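Local coordinates for hypothetical protein (Neisseria meningitidis, PDB 2O5H) that is of unknown function, a mostly helical alpha-beta protein of the DUF596 family whose assembly holds two copies of the chain, at residues E50-F55 / I87-W92; E22-T27 / F56-E61. All coordinates share one frame; numbering follows the deposited sequence. Where two conformers were deposited one is given.

Contact 1 of 2, residues E50-F55 / I87-W92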
# COMPACT_ATOMS: atom_id res chain seq x y z
N GLU A 50 4.28 15.88 9.29
CA GLU A 50 2.92 16.07 8.81
C GLU A 50 2.31 14.80 8.21
O GLU A 50 1.14 14.51 8.44
CB GLU A 50 2.84 17.22 7.82
CG GLU A 50 3.17 18.53 8.49
CD GLU A 50 2.79 19.73 7.65
OE1 GLU A 50 2.73 19.60 6.42
OE2 GLU A 50 2.59 20.80 8.24
N LYS A 51 3.11 14.04 7.45
CA LYS A 51 2.65 12.77 6.89
C LYS A 51 2.32 11.78 8.01
O LYS A 51 1.28 11.12 7.98
CB LYS A 51 3.69 12.18 5.93
CG LYS A 51 3.66 12.83 4.54
CD LYS A 51 4.66 12.17 3.62
CE LYS A 51 6.05 12.79 3.93
NZ LYS A 51 7.00 12.71 2.84
N THR A 52 3.20 11.69 9.00
CA THR A 52 3.00 10.80 10.18
C THR A 52 1.68 11.17 10.90
O THR A 52 0.91 10.31 11.29
CB THR A 52 4.20 10.92 11.16
OG1 THR A 52 5.39 10.40 10.55
CG2 THR A 52 3.93 10.11 12.44
N GLU A 53 1.42 12.45 11.08
CA GLU A 53 0.14 12.89 11.70
C GLU A 53 -1.09 12.49 10.86
O GLU A 53 -2.08 12.05 11.40
CB GLU A 53 0.13 14.40 11.94
CG GLU A 53 1.10 14.86 13.06
CD GLU A 53 1.01 14.02 14.33
OE1 GLU A 53 -0.12 13.87 14.88
OE2 GLU A 53 2.09 13.51 14.78
N ALA A 54 -0.99 12.65 9.55
CA ALA A 54 -2.03 12.22 8.61
C ALA A 54 -2.24 10.71 8.69
O ALA A 54 -3.41 10.21 8.79
CB ALA A 54 -1.63 12.61 7.22
N PHE A 55 -1.13 9.97 8.66
CA PHE A 55 -1.24 8.54 8.81
C PHE A 55 -2.05 8.15 10.06
O PHE A 55 -2.95 7.32 9.97
CB PHE A 55 0.14 7.87 8.80
CG PHE A 55 0.08 6.39 9.13
CD1 PHE A 55 -0.06 5.44 8.11
CD2 PHE A 55 0.17 5.95 10.47
CE1 PHE A 55 -0.10 4.07 8.40
CE2 PHE A 55 0.11 4.59 10.77
CZ PHE A 55 -0.02 3.66 9.74
N ILE A 87 1.11 2.64 20.82
CA ILE A 87 1.94 1.47 20.58
C ILE A 87 2.83 1.72 19.34
O ILE A 87 4.06 1.55 19.40
CB ILE A 87 1.01 0.21 20.45
CG1 ILE A 87 0.49 -0.16 21.86
CG2 ILE A 87 1.71 -1.02 19.71
CD1 ILE A 87 -0.63 -1.25 21.88
N PHE A 88 2.21 2.19 18.28
CA PHE A 88 2.93 2.54 17.05
C PHE A 88 3.85 3.76 17.18
O PHE A 88 5.00 3.69 16.75
CB PHE A 88 1.94 2.75 15.91
CG PHE A 88 1.54 1.47 15.20
CD1 PHE A 88 0.77 0.48 15.85
CD2 PHE A 88 1.94 1.25 13.87
CE1 PHE A 88 0.42 -0.72 15.19
CE2 PHE A 88 1.58 0.04 13.20
CZ PHE A 88 0.81 -0.93 13.85
N ARG A 89 3.36 4.85 17.78
CA ARG A 89 4.21 6.03 18.03
C ARG A 89 5.49 5.71 18.82
O ARG A 89 6.57 6.26 18.52
CB ARG A 89 3.43 7.18 18.70
CG ARG A 89 2.62 7.98 17.67
CD ARG A 89 2.09 9.24 18.26
NE ARG A 89 1.05 9.85 17.44
CZ ARG A 89 1.27 10.75 16.48
NH1 ARG A 89 2.50 11.15 16.19
NH2 ARG A 89 0.23 11.23 15.81
N GLU A 90 5.39 4.80 19.79
CA GLU A 90 6.52 4.49 20.63
C GLU A 90 7.71 3.92 19.86
O GLU A 90 8.83 4.06 20.32
CB GLU A 90 6.12 3.57 21.80
CG GLU A 90 5.33 4.36 22.84
CD GLU A 90 5.29 3.72 24.22
OE1 GLU A 90 6.08 2.79 24.49
OE2 GLU A 90 4.46 4.16 25.04
N VAL A 91 7.45 3.33 18.69
CA VAL A 91 8.48 2.63 17.92
C VAL A 91 8.60 3.21 16.50
O VAL A 91 9.33 2.71 15.65
CB VAL A 91 8.18 1.08 17.85
CG1 VAL A 91 8.38 0.42 19.20
CG2 VAL A 91 6.75 0.82 17.35
N TRP A 92 7.87 4.30 16.26
CA TRP A 92 7.82 4.92 14.94
C TRP A 92 9.24 5.37 14.54
O TRP A 92 9.94 6.01 15.33
CB TRP A 92 6.88 6.12 14.96
CG TRP A 92 6.50 6.61 13.61
CD1 TRP A 92 6.99 7.71 12.95
CD2 TRP A 92 5.51 6.03 12.75
NE1 TRP A 92 6.35 7.84 11.71
CE2 TRP A 92 5.43 6.82 11.59
CE3 TRP A 92 4.68 4.89 12.86
CZ2 TRP A 92 4.58 6.50 10.51
CZ3 TRP A 92 3.79 4.59 11.79
CH2 TRP A 92 3.74 5.41 10.65

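Contact 2 of 2, residues E22-T27 / F56-E61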
# COMPACT_ATOMS: atom_id res chain seq x y z
N GLU A 22 -12.36 10.62 1.70
CA GLU A 22 -11.84 10.09 0.45
C GLU A 22 -10.78 9.02 0.73
O GLU A 22 -10.74 7.96 0.07
CB GLU A 22 -11.24 11.25 -0.33
CG GLU A 22 -11.34 11.12 -1.84
CD GLU A 22 -10.07 11.59 -2.54
OE1 GLU A 22 -9.67 12.76 -2.29
OE2 GLU A 22 -9.48 10.79 -3.32
N ASP A 23 -9.88 9.30 1.67
CA ASP A 23 -8.82 8.35 2.00
C ASP A 23 -9.39 7.10 2.68
O ASP A 23 -8.95 5.99 2.43
CB ASP A 23 -7.74 9.01 2.89
CG ASP A 23 -6.84 10.00 2.12
OD1 ASP A 23 -7.02 10.12 0.88
OD2 ASP A 23 -5.97 10.65 2.74
N VAL A 24 -10.37 7.29 3.57
CA VAL A 24 -11.14 6.20 4.16
C VAL A 24 -11.82 5.33 3.07
O VAL A 24 -11.64 4.11 3.04
CB VAL A 24 -12.14 6.70 5.26
CG1 VAL A 24 -13.15 5.61 5.64
CG2 VAL A 24 -11.36 7.15 6.50
N GLU A 25 -12.58 5.99 2.19
CA GLU A 25 -13.23 5.33 1.06
C GLU A 25 -12.23 4.45 0.28
O GLU A 25 -12.45 3.24 0.12
CB GLU A 25 -13.93 6.37 0.17
CG GLU A 25 -15.21 6.98 0.81
CD GLU A 25 -15.66 8.32 0.20
OE1 GLU A 25 -15.29 8.65 -0.93
OE2 GLU A 25 -16.41 9.06 0.88
N PHE A 26 -11.11 5.05 -0.11
CA PHE A 26 -10.08 4.38 -0.92
C PHE A 26 -9.52 3.13 -0.21
O PHE A 26 -9.52 2.07 -0.78
CB PHE A 26 -8.93 5.35 -1.29
CG PHE A 26 -7.75 4.67 -2.00
CD1 PHE A 26 -7.92 4.13 -3.30
CD2 PHE A 26 -6.49 4.61 -1.39
CE1 PHE A 26 -6.84 3.50 -3.96
CE2 PHE A 26 -5.40 4.00 -2.06
CZ PHE A 26 -5.58 3.45 -3.35
N THR A 27 -9.09 3.27 1.04
CA THR A 27 -8.44 2.16 1.77
C THR A 27 -9.45 1.02 2.14
O THR A 27 -9.09 -0.16 2.12
CB THR A 27 -7.72 2.70 3.03
OG1 THR A 27 -8.67 3.44 3.79
CG2 THR A 27 -6.55 3.65 2.61
N PHE A 56 -1.72 8.71 11.21
CA PHE A 56 -2.39 8.33 12.45
C PHE A 56 -3.84 8.76 12.50
O PHE A 56 -4.65 8.09 13.14
CB PHE A 56 -1.59 8.81 13.70
CG PHE A 56 -0.41 7.94 13.98
CD1 PHE A 56 -0.60 6.58 14.30
CD2 PHE A 56 0.88 8.42 13.86
CE1 PHE A 56 0.48 5.75 14.54
CE2 PHE A 56 2.01 7.55 14.12
CZ PHE A 56 1.80 6.24 14.46
N ILE A 57 -4.20 9.86 11.84
CA ILE A 57 -5.62 10.25 11.82
C ILE A 57 -6.42 9.20 11.01
O ILE A 57 -7.51 8.79 11.39
CB ILE A 57 -5.85 11.65 11.19
CG1 ILE A 57 -5.23 12.72 12.08
CG2 ILE A 57 -7.38 11.95 10.98
CD1 ILE A 57 -4.95 14.01 11.34
N LEU A 58 -5.84 8.77 9.89
CA LEU A 58 -6.53 7.85 9.01
C LEU A 58 -6.63 6.48 9.70
O LEU A 58 -7.69 5.87 9.75
CB LEU A 58 -5.78 7.72 7.67
CG LEU A 58 -6.26 6.66 6.63
CD1 LEU A 58 -7.74 6.91 6.19
CD2 LEU A 58 -5.31 6.72 5.43
N PHE A 59 -5.49 6.02 10.20
CA PHE A 59 -5.35 4.79 10.98
C PHE A 59 -6.40 4.75 12.09
O PHE A 59 -7.16 3.78 12.20
CB PHE A 59 -3.92 4.83 11.51
CG PHE A 59 -3.51 3.74 12.45
CD1 PHE A 59 -3.06 2.52 11.96
CD2 PHE A 59 -3.43 4.01 13.83
CE1 PHE A 59 -2.58 1.53 12.86
CE2 PHE A 59 -2.96 3.05 14.73
CZ PHE A 59 -2.53 1.81 14.24
N LYS A 60 -6.44 5.78 12.93
CA LYS A 60 -7.40 5.80 14.03
C LYS A 60 -8.84 5.83 13.54
O LYS A 60 -9.71 5.20 14.14
CB LYS A 60 -7.18 6.98 14.99
CG LYS A 60 -5.91 6.85 15.82
CD LYS A 60 -6.03 7.51 17.17
CE LYS A 60 -6.37 9.01 17.09
NZ LYS A 60 -5.38 9.80 16.32
N GLU A 61 -9.12 6.55 12.46
CA GLU A 61 -10.53 6.59 12.01
C GLU A 61 -11.02 5.22 11.48
O GLU A 61 -12.17 4.80 11.72
CB GLU A 61 -10.73 7.67 10.96
CG GLU A 61 -12.15 7.92 10.58
CD GLU A 61 -12.97 8.59 11.69
OE1 GLU A 61 -12.44 8.89 12.79
OE2 GLU A 61 -14.18 8.82 11.45

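Contact 1 of 2, residues E50-F55 / I87-W92
Between residues 50-55 of helix 48-64 and residues 87-92, which run from helix 81-91 into the following loop, T52 and W92 come nearest, their CA atoms 9.0 Å apart, a gap filled by the W92 indole and crossed by R89. The indole reaches toward T52 and F55, its CG anti to the backbone N (chi1 -166°). T52 CG2 sits over one face of it, toward the rim and 3.4 Å from W92 NE1. W92 NE1 gives T52 OG1 a weak, bent hydrogen bond (3.0 Å); T52 OG1 is also hydrogen-bonded to the F48 carbonyl oxygen, its stronger polar partner. At the far end of the indole, W92 CH2 lies over a face of F55, 3.6 Å from F55 CD2; the two ring planes are inclined at 40°. This is interhelical packing in an alpha-beta fold; W113 and I110 of helix 110-116 also pack on W92. R89 grips E53 end-on: R89 NH1 meets E53 OE2 at 2.8 Å, while NH2 meets OE1. Both oxygens are met on their syn sides; the planes are only 16° apart, but the nitrogens stand somewhat out of the carboxylate plane and the bonds are bent. E85 pairs with R89 NE.

Contact 2 of 2, residues E22-T27 / F56-E61
L58 points from helix 48-64 into helix 20-30 and meets it mainly through one methyl, CD1. Its CG stands anti to the backbone N (chi1 173°), and chi2 of 59° then places CD1 against V24; the two side chains lie side by side, pointing oppositely. L58 CD1 comes to 3.6 Å from V24 CG2 and touches backbone as well as side chain, lying 3.7 Å from V24 N. L58 CD1 also lies 3.9 Å from D23 CB. T27, one turn beyond D23, adds a looser contact through OG1, 4.3 Å from L58 CD1. This hydroxyl lies close to the carbonyl oxygens of D23 and V24 in its own helix. On the next turn of the other helix, E61 brings its aliphatic CG within 4.2 Å of V24 CG2, while its carboxylate pairs with R64 and R65. The contact is mainly van der Waals packing around L58 CD1, between helix segments crossing at -60° with axes 10.3 Å apart at closest. The D23 carboxylate is held by other partners: OD2 by R19 and Y16, OD1 by Y30 of the second subunit, so helix 20-30 faces both the core and the dimer partner. Helix 3-16 lays Y16 against L58, helix 34-41 sets L37 and T40 against T27, and R65, in the loop between helix 48-64 and strand 68-72, packs on V24.

Helix 48-64 is common to both contacts: contact 1 uses its first half, contact 2 the turns that follow directly. Their centres are about 14 Å apart, on opposite sides of the chain's centre. Along the sequence the segments alternate, 22-27, 50-55, 56-61, then 87-92, so the shared helix receives helix 20-30 from earlier in the chain and helix 81-91 from beyond strands 68-72 and 75-76. The contacts also touch directly through F56, which packs against F88, R89 and W92, and through F59 against F88. Helix 48-64 therefore ties the helix facing the second subunit to the helix that follows the first two strands of the sheet.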